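Long-range contacts in pyruvate formate-lyase 2 (Archaeoglobus fulgidus, PDB 2F3O), which is a glycyl radical enzyme of the pyruvate formate-lyase family, probably a lyase, whose own reaction is not established: residues K310-V315 with R363-N368; I303-W308 with L356-R361; K448-A453 with E481-Q486. All coordinates share one frame; numbering follows the deposited sequence.

All three contacts are buried, but the centre of contact 1 lies nearest the centre of the chain, about 13 Å away, against about 20 Å for contact 2 and 28 Å for contact 3. Contacts 1 and 2 are neighbours, their centres about 11 Å apart: contact 2 packs helix 297-310 on helix 350-362, and contact 1 joins the loops that leave those helices. They meet where Pro367 packs on Trp308. Contact 3 joins two other helices on the opposite side of the chain's centre. Chemistry follows place: the loops are held by arginine, backbone carbonyl and water, contact 2 by a valine and one indole bond, contact 3 by packing without a hydrogen bond between its segments.

Contact 1 (K310-V315 with R363-N368); sequences KTNEIV and RLRQPN
The guanidinium of Arg365 grips the backbone carbonyl of Ile314 with two N-H groups: NH1 lies 2.8 Å from Ile314 O, and NH2 makes a weak bond to the same oxygen at 3.0 Å. A water extends the link, accepting from Arg365 NH1 and donating to Asn312 O at 2.8 Å. The Arg365 chain bends at chi3 (-95°), which places NE off the line of the chain; NH2 also reaches Gln329 O. The Asn312 amide lies beside the backbone of Gln366, with ND2 2.8 Å from Gln366 O and OD1 3.2 Å from Gln366 N; ND2 also bonds weakly to Ile309 O. Thr311 OG1 sits close by but is bonded to Trp308 O. These two loops follow helices 297-310 and 350-362, and the second leads into strand 368-373 of the five-stranded mixed sheet, where Asn368 ND2 bonds to the carbonyl of Gly752, the predicted site of the glycyl radical. Aliphatic groups lie against these polar atoms. Val315 CG2 lies over one face of the guanidinium, 4.1 Å from Arg365 CZ, and Gln366 CG over the opposite face. Leu364 crosses Asn312 at about a right angle, its CD1 3.5 Å from Asn312 ND2.

Contact 2 (I303-W308 with L356-R361); sequences ILANLW and LEVTDR
Val358 is the bump of this helix pair, and the hollow it enters lies between the backbone of Ala305 and the indole of Trp308. The two helices, 297-310 and 350-362, cross at -54° with local axes 9.8 Å apart. Helix 350-362 is the connecting helix of a beta-alpha-beta crossover, linking the parallel neighbouring strands 334-338 and 368-373, and helix 297-310 packs against it.

The floor of the hollow is Ala305, its CA and CB: Val358 CG2 comes 3.7 Å from Ala305 CA and 4.1 Å from Ala305 CB. One wall is the Trp308 ring. The same methyl rests over its face in a CH-pi contact, 4.2 Å from the centroid of the five-membered ring and 16° off the ring normal. Val358 CG2 is anti to the backbone N, the position that sends this branch into the hollow, while CG1 turns toward Leu304, whose CB is 4.4 Å from it. Leu304 also packs on Leu354 and Met355, one turn and less back along helix 350-362, and Trp308 on Met355 and Leu362. Pro367, in the loop beyond that helix, touches the indole too.

The polar link is made at the ring edge. Thr359 OG1 bonds to Met355 O of its own helix, which fixes the hydroxyl beside the indole. There it accepts the N-H of Trp308: NE1 to Thr359 OG1 is 2.9 Å, with an N-H...O angle of 150° and the oxygen slightly tilted from the ring plane.

Contact 3 (K448-A453 with E481-Q486); sequences KALEYA and EKLREQ
Ala453 packs against Leu483 and Ala449 against Gln486 where the short helix 447-453 meets the long helix 477-508. The local axes come within 8.4 Å at 128°, an antiparallel, strongly inclined helix pair, and the small alanines, one turn apart, are consistent with so close an approach. Helix 447-453 directly follows strand 435-445 of the four-stranded sheet, so the contact joins the long helix to the segment that follows that strand.

No hydrogen bond crosses between the two segments. The polar ends of Gln486 and Lys482 are engaged to other partners: Gln486 NE2 bonds to Ala468 O, and Lys482 NZ pairs with Asp478 one turn back on its own helix.

The aliphatic part of Gln486 does much of the packing. Its CB approaches Ala449 O at 3.5 Å and its CG approaches Ala453 CA at 3.9 Å. The chain bends at chi2 (-72°), bringing CD beside Tyr452, 3.7 Å from Tyr452 CB. The two side chains cross at about a right angle, and the amide and ring planes are 52° apart.

Apolar contacts complete the interface. Ala453 CB meets the backbone of the other helix, 3.8 Å from Leu483 CA and equally close to Lys482 O. Leu483, its CG anti to the backbone N, reaches Ala449 and Leu450 with CD1, and both leucines also touch helix 545-560. At its tip, Leu483 CD1 lies 3.7 Å from Leu450 CA and 3.9 Å from Leu450 CB.

Contact 1 (K310-V315 with R363-N368)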
ATOM      1  N   LYS A 310      37.956  25.846  -8.993  1.00 48.60           N
ATOM      2  CA  LYS A 310      38.119  24.823  -7.969  1.00 48.79           C
ATOM      3  C   LYS A 310      37.690  23.432  -8.401  1.00 48.35           C
ATOM      4  O   LYS A 310      38.310  22.469  -7.985  1.00 48.34           O
ATOM      5  CB  LYS A 310      37.508  25.236  -6.630  1.00 49.13           C
ATOM      6  CG  LYS A 310      38.359  26.276  -5.918  1.00 51.25           C
ATOM      7  CD  LYS A 310      38.094  26.360  -4.433  1.00 54.43           C
ATOM      8  CE  LYS A 310      39.003  25.417  -3.680  1.00 55.58           C
ATOM      9  NZ  LYS A 310      39.451  25.981  -2.380  1.00 58.64           N
ATOM     10  N   THR A 311      36.699  23.321  -9.289  1.00 48.01           N
ATOM     11  CA  THR A 311      36.282  21.998  -9.793  1.00 47.42           C
ATOM     12  C   THR A 311      37.339  21.276 -10.642  1.00 47.24           C
ATOM     13  O   THR A 311      37.143  20.128 -11.032  1.00 47.29           O
ATOM     14  CB  THR A 311      34.979  22.041 -10.600  1.00 47.44           C
ATOM     15  OG1 THR A 311      35.260  22.474 -11.931  1.00 46.65           O
ATOM     16  CG2 THR A 311      33.970  22.974  -9.956  1.00 47.55           C
ATOM     17  N   ASN A 312      38.458  21.944 -10.912  1.00 47.06           N
ATOM     18  CA  ASN A 312      39.596  21.331 -11.590  1.00 46.78           C
ATOM     19  C   ASN A 312      40.559  20.621 -10.650  1.00 46.69           C
ATOM     20  O   ASN A 312      41.558  20.072 -11.102  1.00 46.63           O
ATOM     21  CB  ASN A 312      40.385  22.385 -12.343  1.00 46.69           C
ATOM     22  CG  ASN A 312      39.689  22.855 -13.580  1.00 46.68           C
ATOM     23  OD1 ASN A 312      39.791  22.231 -14.633  1.00 46.21           O
ATOM     24  ND2 ASN A 312      38.995  23.987 -13.472  1.00 45.87           N
ATOM     25  N   GLU A 313      40.280  20.647  -9.350  1.00 46.43           N
ATOM     26  CA  GLU A 313      41.150  20.002  -8.381  1.00 46.48           C
ATOM     27  C   GLU A 313      41.086  18.474  -8.437  1.00 46.46           C
ATOM     28  O   GLU A 313      42.030  17.801  -8.018  1.00 46.62           O
ATOM     29  CB  GLU A 313      40.894  20.536  -6.967  1.00 46.10           C
ATOM     30  CG  GLU A 313      41.256  22.001  -6.798  1.00 46.81           C
ATOM     31  CD  GLU A 313      40.845  22.584  -5.443  1.00 47.42           C
ATOM     32  OE1 GLU A 313      40.345  21.829  -4.586  1.00 48.35           O
ATOM     33  OE2 GLU A 313      41.030  23.805  -5.234  1.00 48.27           O
ATOM     34  N   ILE A 314      39.997  17.913  -8.956  1.00 46.69           N
ATOM     35  CA  ILE A 314      39.948  16.460  -9.112  1.00 47.01           C
ATOM     36  C   ILE A 314      40.134  15.957 -10.528  1.00 46.44           C
ATOM     37  O   ILE A 314      39.799  16.593 -11.516  1.00 45.73           O
ATOM     38  CB  ILE A 314      38.718  15.739  -8.459  1.00 46.94           C
ATOM     39  CG1 ILE A 314      37.404  16.135  -9.120  1.00 47.95           C
ATOM     40  CG2 ILE A 314      38.667  15.973  -6.982  1.00 47.56           C
ATOM     41  CD1 ILE A 314      36.269  15.191  -8.785  1.00 47.80           C
ATOM     42  N   VAL A 315      40.669  14.761 -10.561  1.00 46.69           N
ATOM     43  CA  VAL A 315      41.086  14.101 -11.747  1.00 47.10           C
ATOM     44  C   VAL A 315      40.850  12.667 -11.262  1.00 47.43           C
ATOM     45  O   VAL A 315      41.033  12.381 -10.075  1.00 47.82           O
ATOM     46  CB  VAL A 315      42.580  14.495 -12.038  1.00 47.26           C
ATOM     47  CG1 VAL A 315      43.566  13.387 -11.692  1.00 46.88           C
ATOM     48  CG2 VAL A 315      42.747  14.929 -13.471  1.00 46.64           C
ATOM     49  N   ARG A 363      38.509  28.657 -20.101  1.00 51.28           N
ATOM     50  CA  ARG A 363      38.824  27.535 -20.997  1.00 50.41           C
ATOM     51  C   ARG A 363      39.541  26.356 -20.366  1.00 50.03           C
ATOM     52  O   ARG A 363      40.443  25.796 -20.981  1.00 49.63           O
ATOM     53  CB  ARG A 363      39.614  28.010 -22.206  1.00 50.27           C
ATOM     54  CG  ARG A 363      38.990  29.199 -22.812  1.00 50.13           C
ATOM     55  CD  ARG A 363      39.347  29.370 -24.242  1.00 49.66           C
ATOM     56  NE  ARG A 363      38.374  30.238 -24.892  1.00 48.62           N
ATOM     57  CZ  ARG A 363      38.441  30.591 -26.169  1.00 47.72           C
ATOM     58  NH1 ARG A 363      39.437  30.147 -26.919  1.00 46.14           N
ATOM     59  NH2 ARG A 363      37.495  31.353 -26.700  1.00 48.15           N
ATOM     60  N   LEU A 364      39.149  26.000 -19.143  1.00 49.76           N
ATOM     61  CA  LEU A 364      39.739  24.871 -18.435  1.00 49.64           C
ATOM     62  C   LEU A 364      38.911  23.622 -18.685  1.00 49.66           C
ATOM     63  O   LEU A 364      37.787  23.722 -19.191  1.00 50.14           O
ATOM     64  CB  LEU A 364      39.784  25.162 -16.947  1.00 49.52           C
ATOM     65  CG  LEU A 364      40.572  26.407 -16.569  1.00 49.62           C
ATOM     66  CD1 LEU A 364      40.276  26.792 -15.131  1.00 49.72           C
ATOM     67  CD2 LEU A 364      42.066  26.161 -16.771  1.00 49.10           C
ATOM     68  N   ARG A 365      39.437  22.456 -18.307  1.00 49.26           N
ATOM     69  CA  ARG A 365      38.724  21.193 -18.526  1.00 48.88           C
ATOM     70  C   ARG A 365      37.440  21.073 -17.709  1.00 48.77           C
ATOM     71  O   ARG A 365      36.558  20.279 -18.044  1.00 48.52           O
ATOM     72  CB  ARG A 365      39.624  19.978 -18.261  1.00 48.88           C
ATOM     73  CG  ARG A 365      40.089  19.827 -16.824  1.00 48.43           C
ATOM     74  CD  ARG A 365      40.811  18.487 -16.551  1.00 48.66           C
ATOM     75  NE  ARG A 365      39.945  17.429 -16.004  1.00 47.87           N
ATOM     76  CZ  ARG A 365      39.604  17.307 -14.719  1.00 46.76           C
ATOM     77  NH1 ARG A 365      40.016  18.190 -13.823  1.00 47.19           N
ATOM     78  NH2 ARG A 365      38.825  16.310 -14.322  1.00 46.44           N
ATOM     79  N   GLN A 366      37.329  21.863 -16.643  1.00 48.54           N
ATOM     80  CA  GLN A 366      36.229  21.672 -15.728  1.00 48.51           C
ATOM     81  C   GLN A 366      35.673  22.890 -15.010  1.00 48.51           C
ATOM     82  O   GLN A 366      36.426  23.651 -14.398  1.00 49.05           O
ATOM     83  CB  GLN A 366      36.597  20.677 -14.605  1.00 48.14           C
ATOM     84  CG  GLN A 366      36.585  19.193 -14.932  1.00 48.68           C
ATOM     85  CD  GLN A 366      35.221  18.634 -15.225  1.00 48.90           C
ATOM     86  OE1 GLN A 366      34.228  19.116 -14.721  1.00 50.79           O
ATOM     87  NE2 GLN A 366      35.171  17.585 -16.030  1.00 49.20           N
ATOM     88  N   PRO A 367      34.415  23.214 -15.295  1.00 47.80           N
ATOM     89  CA  PRO A 367      33.229  22.479 -14.934  1.00 46.93           C
ATOM     90  C   PRO A 367      32.692  22.045 -16.311  1.00 46.32           C
ATOM     91  O   PRO A 367      33.110  22.579 -17.346  1.00 46.44           O
ATOM     92  CB  PRO A 367      32.328  23.530 -14.279  1.00 46.67           C
ATOM     93  CG  PRO A 367      32.986  24.823 -14.514  1.00 47.02           C
ATOM     94  CD  PRO A 367      34.087  24.621 -15.531  1.00 47.91           C
ATOM     95  N   ASN A 368      31.821  21.056 -16.366  1.00 45.38           N
ATOM     96  CA  ASN A 368      31.242  20.757 -17.643  1.00 44.38           C
ATOM     97  C   ASN A 368      30.091  21.695 -17.792  1.00 43.82           C
ATOM     98  O   ASN A 368      29.062  21.488 -17.177  1.00 44.37           O
ATOM     99  CB  ASN A 368      30.752  19.321 -17.706  1.00 44.36           C
ATOM    100  CG  ASN A 368      30.699  18.811 -19.120  1.00 43.74           C
ATOM    101  OD1 ASN A 368      30.729  19.589 -20.064  1.00 42.70           O
ATOM    102  ND2 ASN A 368      30.636  17.501 -19.278  1.00 43.98           N
TER
HETATM  103  O   HOH W   1      42.217  20.037 -13.791  1.00 41.11           O

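Contact 2 (I303-W308 with L356-R361)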
ATOM      1  N   ILE A 303      34.185  35.765  -7.936  1.00 54.24           N
ATOM      2  CA  ILE A 303      33.543  34.749  -7.101  1.00 53.24           C
ATOM      3  C   ILE A 303      33.184  33.486  -7.914  1.00 52.66           C
ATOM      4  O   ILE A 303      33.539  32.361  -7.541  1.00 52.40           O
ATOM      5  CB  ILE A 303      32.288  35.346  -6.420  1.00 53.29           C
ATOM      6  CG1 ILE A 303      32.678  36.297  -5.284  1.00 52.82           C
ATOM      7  CG2 ILE A 303      31.417  34.290  -5.860  1.00 53.05           C
ATOM      8  CD1 ILE A 303      31.515  37.113  -4.757  1.00 50.74           C
ATOM      9  N   LEU A 304      32.539  33.691  -9.059  1.00 51.99           N
ATOM     10  CA  LEU A 304      32.168  32.592  -9.939  1.00 51.27           C
ATOM     11  C   LEU A 304      33.388  31.950 -10.548  1.00 51.08           C
ATOM     12  O   LEU A 304      33.438  30.730 -10.680  1.00 51.34           O
ATOM     13  CB  LEU A 304      31.240  33.083 -11.037  1.00 51.11           C
ATOM     14  CG  LEU A 304      29.910  33.581 -10.487  1.00 50.68           C
ATOM     15  CD1 LEU A 304      29.208  34.441 -11.509  1.00 50.29           C
ATOM     16  CD2 LEU A 304      29.040  32.413 -10.029  1.00 50.41           C
ATOM     17  N   ALA A 305      34.377  32.771 -10.889  1.00 50.70           N
ATOM     18  CA  ALA A 305      35.644  32.283 -11.435  1.00 50.50           C
ATOM     19  C   ALA A 305      36.343  31.309 -10.495  1.00 50.18           C
ATOM     20  O   ALA A 305      36.841  30.265 -10.933  1.00 50.15           O
ATOM     21  CB  ALA A 305      36.568  33.445 -11.775  1.00 50.58           C
ATOM     22  N   ASN A 306      36.344  31.657  -9.208  1.00 49.40           N
ATOM     23  CA  ASN A 306      36.929  30.839  -8.166  1.00 48.88           C
ATOM     24  C   ASN A 306      36.286  29.458  -8.059  1.00 48.42           C
ATOM     25  O   ASN A 306      36.984  28.453  -7.898  1.00 47.91           O
ATOM     26  CB  ASN A 306      36.764  31.557  -6.845  1.00 49.06           C
ATOM     27  CG  ASN A 306      37.794  31.146  -5.823  1.00 49.82           C
ATOM     28  OD1 ASN A 306      38.228  29.996  -5.737  1.00 50.58           O
ATOM     29  ND2 ASN A 306      38.197  32.100  -5.037  1.00 51.03           N
ATOM     30  N   LEU A 307      34.956  29.433  -8.136  1.00 47.96           N
ATOM     31  CA  LEU A 307      34.182  28.191  -8.141  1.00 47.41           C
ATOM     32  C   LEU A 307      34.538  27.307  -9.350  1.00 47.12           C
ATOM     33  O   LEU A 307      34.878  26.129  -9.180  1.00 46.48           O
ATOM     34  CB  LEU A 307      32.696  28.532  -8.172  1.00 47.53           C
ATOM     35  CG  LEU A 307      31.625  27.700  -7.464  1.00 47.47           C
ATOM     36  CD1 LEU A 307      30.299  28.009  -8.123  1.00 47.86           C
ATOM     37  CD2 LEU A 307      31.881  26.233  -7.538  1.00 46.76           C
ATOM     38  N   TRP A 308      34.458  27.884 -10.553  1.00 46.68           N
ATOM     39  CA  TRP A 308      34.797  27.170 -11.774  1.00 46.70           C
ATOM     40  C   TRP A 308      36.175  26.561 -11.655  1.00 46.99           C
ATOM     41  O   TRP A 308      36.348  25.370 -11.909  1.00 47.00           O
ATOM     42  CB  TRP A 308      34.782  28.114 -12.966  1.00 46.46           C
ATOM     43  CG  TRP A 308      33.541  28.138 -13.841  1.00 45.96           C
ATOM     44  CD1 TRP A 308      33.510  28.020 -15.204  1.00 45.55           C
ATOM     45  CD2 TRP A 308      32.177  28.346 -13.432  1.00 45.25           C
ATOM     46  NE1 TRP A 308      32.216  28.106 -15.663  1.00 45.04           N
ATOM     47  CE2 TRP A 308      31.383  28.321 -14.600  1.00 44.78           C
ATOM     48  CE3 TRP A 308      31.548  28.545 -12.195  1.00 44.89           C
ATOM     49  CZ2 TRP A 308      30.006  28.482 -14.565  1.00 45.17           C
ATOM     50  CZ3 TRP A 308      30.176  28.702 -12.165  1.00 45.15           C
ATOM     51  CH2 TRP A 308      29.421  28.673 -13.339  1.00 45.51           C
ATOM     52  N   LEU A 356      28.593  32.449 -18.773  1.00 50.93           N
ATOM     53  CA  LEU A 356      29.127  32.155 -20.093  1.00 51.57           C
ATOM     54  C   LEU A 356      30.487  32.828 -20.239  1.00 52.30           C
ATOM     55  O   LEU A 356      31.428  32.230 -20.771  1.00 52.41           O
ATOM     56  CB  LEU A 356      28.175  32.683 -21.169  1.00 51.31           C
ATOM     57  CG  LEU A 356      27.934  31.990 -22.514  1.00 50.67           C
ATOM     58  CD1 LEU A 356      27.520  33.052 -23.511  1.00 50.12           C
ATOM     59  CD2 LEU A 356      29.114  31.188 -23.065  1.00 49.29           C
ATOM     60  N   GLU A 357      30.576  34.067 -19.755  1.00 53.07           N
ATOM     61  CA  GLU A 357      31.808  34.860 -19.817  1.00 53.88           C
ATOM     62  C   GLU A 357      32.966  34.254 -19.059  1.00 53.46           C
ATOM     63  O   GLU A 357      34.058  34.160 -19.601  1.00 53.83           O
ATOM     64  CB  GLU A 357      31.578  36.250 -19.262  1.00 54.32           C
ATOM     65  CG  GLU A 357      31.220  37.298 -20.260  1.00 57.86           C
ATOM     66  CD  GLU A 357      31.523  38.673 -19.703  1.00 62.61           C
ATOM     67  OE1 GLU A 357      30.557  39.428 -19.438  1.00 64.55           O
ATOM     68  OE2 GLU A 357      32.730  38.976 -19.489  1.00 63.61           O
ATOM     69  N   VAL A 358      32.727  33.859 -17.808  1.00 53.25           N
ATOM     70  CA  VAL A 358      33.755  33.207 -17.000  1.00 53.09           C
ATOM     71  C   VAL A 358      34.162  31.877 -17.632  1.00 53.37           C
ATOM     72  O   VAL A 358      35.343  31.533 -17.653  1.00 53.83           O
ATOM     73  CB  VAL A 358      33.359  33.088 -15.496  1.00 52.83           C
ATOM     74  CG1 VAL A 358      31.948  32.771 -15.357  1.00 52.99           C
ATOM     75  CG2 VAL A 358      34.142  32.026 -14.779  1.00 52.22           C
ATOM     76  N   THR A 359      33.202  31.174 -18.223  1.00 53.40           N
ATOM     77  CA  THR A 359      33.507  29.955 -18.955  1.00 53.43           C
ATOM     78  C   THR A 359      34.421  30.234 -20.144  1.00 53.52           C
ATOM     79  O   THR A 359      35.401  29.517 -20.355  1.00 53.27           O
ATOM     80  CB  THR A 359      32.225  29.244 -19.439  1.00 53.46           C
ATOM     81  OG1 THR A 359      31.441  28.853 -18.307  1.00 52.81           O
ATOM     82  CG2 THR A 359      32.578  28.014 -20.257  1.00 53.07           C
ATOM     83  N   ASP A 360      34.112  31.302 -20.880  1.00 53.76           N
ATOM     84  CA  ASP A 360      34.846  31.666 -22.093  1.00 54.52           C
ATOM     85  C   ASP A 360      36.287  32.067 -21.779  1.00 54.70           C
ATOM     86  O   ASP A 360      37.224  31.714 -22.519  1.00 54.50           O
ATOM     87  CB  ASP A 360      34.134  32.817 -22.828  1.00 54.75           C
ATOM     88  CG  ASP A 360      34.533  32.919 -24.317  1.00 56.25           C
ATOM     89  OD1 ASP A 360      35.285  32.033 -24.816  1.00 57.11           O
ATOM     90  OD2 ASP A 360      34.069  33.880 -24.994  1.00 56.82           O
ATOM     91  N   ARG A 361      36.448  32.803 -20.681  1.00 54.67           N
ATOM     92  CA  ARG A 361      37.746  33.294 -20.261  1.00 54.77           C
ATOM     93  C   ARG A 361      38.636  32.143 -19.801  1.00 54.44           C
ATOM     94  O   ARG A 361      39.801  32.064 -20.183  1.00 54.72           O
ATOM     95  CB  ARG A 361      37.582  34.331 -19.139  1.00 55.01           C
ATOM     96  CG  ARG A 361      38.828  34.530 -18.248  1.00 56.15           C
ATOM     97  CD  ARG A 361      39.940  35.348 -18.929  1.00 58.40           C
ATOM     98  NE  ARG A 361      41.000  35.747 -17.998  1.00 60.06           N
ATOM     99  CZ  ARG A 361      40.910  36.769 -17.139  1.00 60.58           C
ATOM    100  NH1 ARG A 361      39.797  37.509 -17.077  1.00 58.98           N
ATOM    101  NH2 ARG A 361      41.938  37.050 -16.334  1.00 60.17           N
TER

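Contact 3 (K448-A453 with E481-Q486)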
ATOM      1  N   LYS A 448      28.186  -5.561 -30.500  1.00 49.73           N
ATOM      2  CA  LYS A 448      28.279  -6.923 -30.049  1.00 50.07           C
ATOM      3  C   LYS A 448      26.952  -7.666 -30.210  1.00 50.47           C
ATOM      4  O   LYS A 448      26.952  -8.877 -30.371  1.00 50.96           O
ATOM      5  CB  LYS A 448      28.782  -6.960 -28.606  1.00 50.07           C
ATOM      6  CG  LYS A 448      29.349  -8.300 -28.164  1.00 50.29           C
ATOM      7  CD  LYS A 448      30.443  -8.800 -29.083  1.00 50.02           C
ATOM      8  CE  LYS A 448      31.727  -8.034 -28.853  1.00 50.62           C
ATOM      9  NZ  LYS A 448      32.803  -8.428 -29.787  1.00 51.25           N
ATOM     10  N   ALA A 449      25.828  -6.951 -30.209  1.00 51.05           N
ATOM     11  CA  ALA A 449      24.527  -7.600 -30.378  1.00 51.52           C
ATOM     12  C   ALA A 449      24.400  -8.154 -31.780  1.00 52.16           C
ATOM     13  O   ALA A 449      23.971  -9.283 -31.965  1.00 52.15           O
ATOM     14  CB  ALA A 449      23.389  -6.648 -30.077  1.00 51.26           C
ATOM     15  N   LEU A 450      24.821  -7.346 -32.749  1.00 53.02           N
ATOM     16  CA  LEU A 450      24.840  -7.713 -34.157  1.00 53.46           C
ATOM     17  C   LEU A 450      25.815  -8.848 -34.429  1.00 53.98           C
ATOM     18  O   LEU A 450      25.511  -9.765 -35.189  1.00 54.31           O
ATOM     19  CB  LEU A 450      25.222  -6.497 -34.989  1.00 53.21           C
ATOM     20  CG  LEU A 450      25.560  -6.718 -36.455  1.00 52.76           C
ATOM     21  CD1 LEU A 450      24.322  -7.025 -37.243  1.00 52.25           C
ATOM     22  CD2 LEU A 450      26.195  -5.479 -36.966  1.00 53.38           C
ATOM     23  N   GLU A 451      26.978  -8.783 -33.796  1.00 54.40           N
ATOM     24  CA  GLU A 451      27.965  -9.851 -33.869  1.00 54.98           C
ATOM     25  C   GLU A 451      27.351 -11.175 -33.392  1.00 55.51           C
ATOM     26  O   GLU A 451      27.451 -12.176 -34.091  1.00 55.66           O
ATOM     27  CB  GLU A 451      29.211  -9.455 -33.061  1.00 54.95           C
ATOM     28  CG  GLU A 451      30.371 -10.420 -33.054  1.00 54.70           C
ATOM     29  CD  GLU A 451      31.667  -9.755 -32.590  1.00 55.30           C
ATOM     30  OE1 GLU A 451      32.578 -10.438 -32.066  1.00 55.95           O
ATOM     31  OE2 GLU A 451      31.783  -8.526 -32.746  1.00 56.42           O
ATOM     32  N   TYR A 452      26.657 -11.159 -32.249  1.00 56.15           N
ATOM     33  CA  TYR A 452      25.959 -12.351 -31.760  1.00 56.66           C
ATOM     34  C   TYR A 452      24.834 -12.754 -32.717  1.00 56.81           C
ATOM     35  O   TYR A 452      24.548 -13.943 -32.907  1.00 56.56           O
ATOM     36  CB  TYR A 452      25.358 -12.119 -30.371  1.00 56.86           C
ATOM     37  CG  TYR A 452      26.336 -11.877 -29.236  1.00 57.63           C
ATOM     38  CD1 TYR A 452      27.624 -12.411 -29.248  1.00 58.08           C
ATOM     39  CD2 TYR A 452      25.950 -11.132 -28.118  1.00 58.89           C
ATOM     40  CE1 TYR A 452      28.514 -12.189 -28.178  1.00 58.52           C
ATOM     41  CE2 TYR A 452      26.827 -10.902 -27.049  1.00 58.90           C
ATOM     42  CZ  TYR A 452      28.102 -11.435 -27.080  1.00 58.64           C
ATOM     43  OH  TYR A 452      28.954 -11.183 -26.024  1.00 57.50           O
ATOM     44  N   ALA A 453      24.216 -11.749 -33.330  1.00 57.17           N
ATOM     45  CA  ALA A 453      23.053 -11.958 -34.183  1.00 57.64           C
ATOM     46  C   ALA A 453      23.398 -12.656 -35.485  1.00 58.04           C
ATOM     47  O   ALA A 453      22.524 -13.250 -36.120  1.00 58.29           O
ATOM     48  CB  ALA A 453      22.330 -10.652 -34.462  1.00 57.46           C
ATOM     49  N   GLU A 481      15.052  -9.617 -37.045  1.00 62.18           N
ATOM     50  CA  GLU A 481      14.405 -10.230 -35.890  1.00 62.33           C
ATOM     51  C   GLU A 481      15.458 -10.765 -34.932  1.00 61.91           C
ATOM     52  O   GLU A 481      15.373 -10.552 -33.719  1.00 62.05           O
ATOM     53  CB  GLU A 481      13.506 -11.384 -36.309  1.00 62.58           C
ATOM     54  CG  GLU A 481      12.355 -11.007 -37.200  1.00 64.09           C
ATOM     55  CD  GLU A 481      11.894 -12.198 -38.026  1.00 66.22           C
ATOM     56  OE1 GLU A 481      12.442 -13.310 -37.816  1.00 65.89           O
ATOM     57  OE2 GLU A 481      10.996 -12.023 -38.884  1.00 67.35           O
ATOM     58  N   LYS A 482      16.463 -11.434 -35.496  1.00 61.11           N
ATOM     59  CA  LYS A 482      17.544 -11.995 -34.713  1.00 60.25           C
ATOM     60  C   LYS A 482      18.365 -10.904 -34.034  1.00 59.58           C
ATOM     61  O   LYS A 482      18.891 -11.130 -32.959  1.00 59.56           O
ATOM     62  CB  LYS A 482      18.425 -12.906 -35.578  1.00 60.28           C
ATOM     63  CG  LYS A 482      17.784 -14.260 -35.898  1.00 60.85           C
ATOM     64  CD  LYS A 482      18.691 -15.161 -36.740  1.00 60.26           C
ATOM     65  CE  LYS A 482      18.051 -16.525 -36.992  1.00 59.97           C
ATOM     66  NZ  LYS A 482      17.130 -16.586 -38.158  1.00 59.33           N
ATOM     67  N   LEU A 483      18.439  -9.721 -34.645  1.00 58.61           N
ATOM     68  CA  LEU A 483      19.150  -8.584 -34.055  1.00 58.31           C
ATOM     69  C   LEU A 483      18.400  -8.034 -32.832  1.00 58.40           C
ATOM     70  O   LEU A 483      18.974  -7.943 -31.738  1.00 58.13           O
ATOM     71  CB  LEU A 483      19.408  -7.480 -35.096  1.00 58.00           C
ATOM     72  CG  LEU A 483      19.997  -6.143 -34.627  1.00 57.79           C
ATOM     73  CD1 LEU A 483      21.399  -6.313 -34.091  1.00 56.49           C
ATOM     74  CD2 LEU A 483      20.004  -5.140 -35.747  1.00 57.73           C
ATOM     75  N   ARG A 484      17.116  -7.709 -33.030  1.00 58.29           N
ATOM     76  CA  ARG A 484      16.213  -7.224 -31.978  1.00 58.06           C
ATOM     77  C   ARG A 484      16.185  -8.144 -30.775  1.00 57.71           C
ATOM     78  O   ARG A 484      16.178  -7.694 -29.635  1.00 58.13           O
ATOM     79  CB  ARG A 484      14.789  -7.090 -32.517  1.00 58.19           C
ATOM     80  CG  ARG A 484      13.878  -6.191 -31.705  1.00 58.83           C
ATOM     81  CD  ARG A 484      12.438  -6.626 -31.919  1.00 60.83           C
ATOM     82  NE  ARG A 484      11.481  -5.548 -31.694  1.00 62.01           N
ATOM     83  CZ  ARG A 484      11.036  -4.734 -32.646  1.00 62.37           C
ATOM     84  NH1 ARG A 484      11.461  -4.884 -33.892  1.00 62.91           N
ATOM     85  NH2 ARG A 484      10.162  -3.779 -32.359  1.00 61.65           N
ATOM     86  N   GLU A 485      16.179  -9.436 -31.036  1.00 57.04           N
ATOM     87  CA  GLU A 485      16.206 -10.389 -29.969  1.00 56.62           C
ATOM     88  C   GLU A 485      17.530 -10.325 -29.233  1.00 55.54           C
ATOM     89  O   GLU A 485      17.556 -10.477 -28.020  1.00 55.95           O
ATOM     90  CB  GLU A 485      15.979 -11.790 -30.512  1.00 57.12           C
ATOM     91  CG  GLU A 485      15.616 -12.801 -29.444  1.00 59.39           C
ATOM     92  CD  GLU A 485      15.386 -14.174 -30.022  1.00 62.54           C
ATOM     93  OE1 GLU A 485      14.709 -14.268 -31.078  1.00 64.06           O
ATOM     94  OE2 GLU A 485      15.891 -15.153 -29.425  1.00 64.00           O
ATOM     95  N   GLN A 486      18.623 -10.082 -29.949  1.00 53.95           N
ATOM     96  CA  GLN A 486      19.922 -10.051 -29.293  1.00 52.48           C
ATOM     97  C   GLN A 486      20.159  -8.797 -28.464  1.00 51.82           C
ATOM     98  O   GLN A 486      20.764  -8.878 -27.393  1.00 51.50           O
ATOM     99  CB  GLN A 486      21.055 -10.247 -30.289  1.00 52.25           C
ATOM    100  CG  GLN A 486      21.196 -11.654 -30.795  1.00 51.78           C
ATOM    101  CD  GLN A 486      21.739 -12.640 -29.779  1.00 52.37           C
ATOM    102  OE1 GLN A 486      22.066 -12.291 -28.641  1.00 52.75           O
ATOM    103  NE2 GLN A 486      21.855 -13.895 -30.202  1.00 52.08           N
TER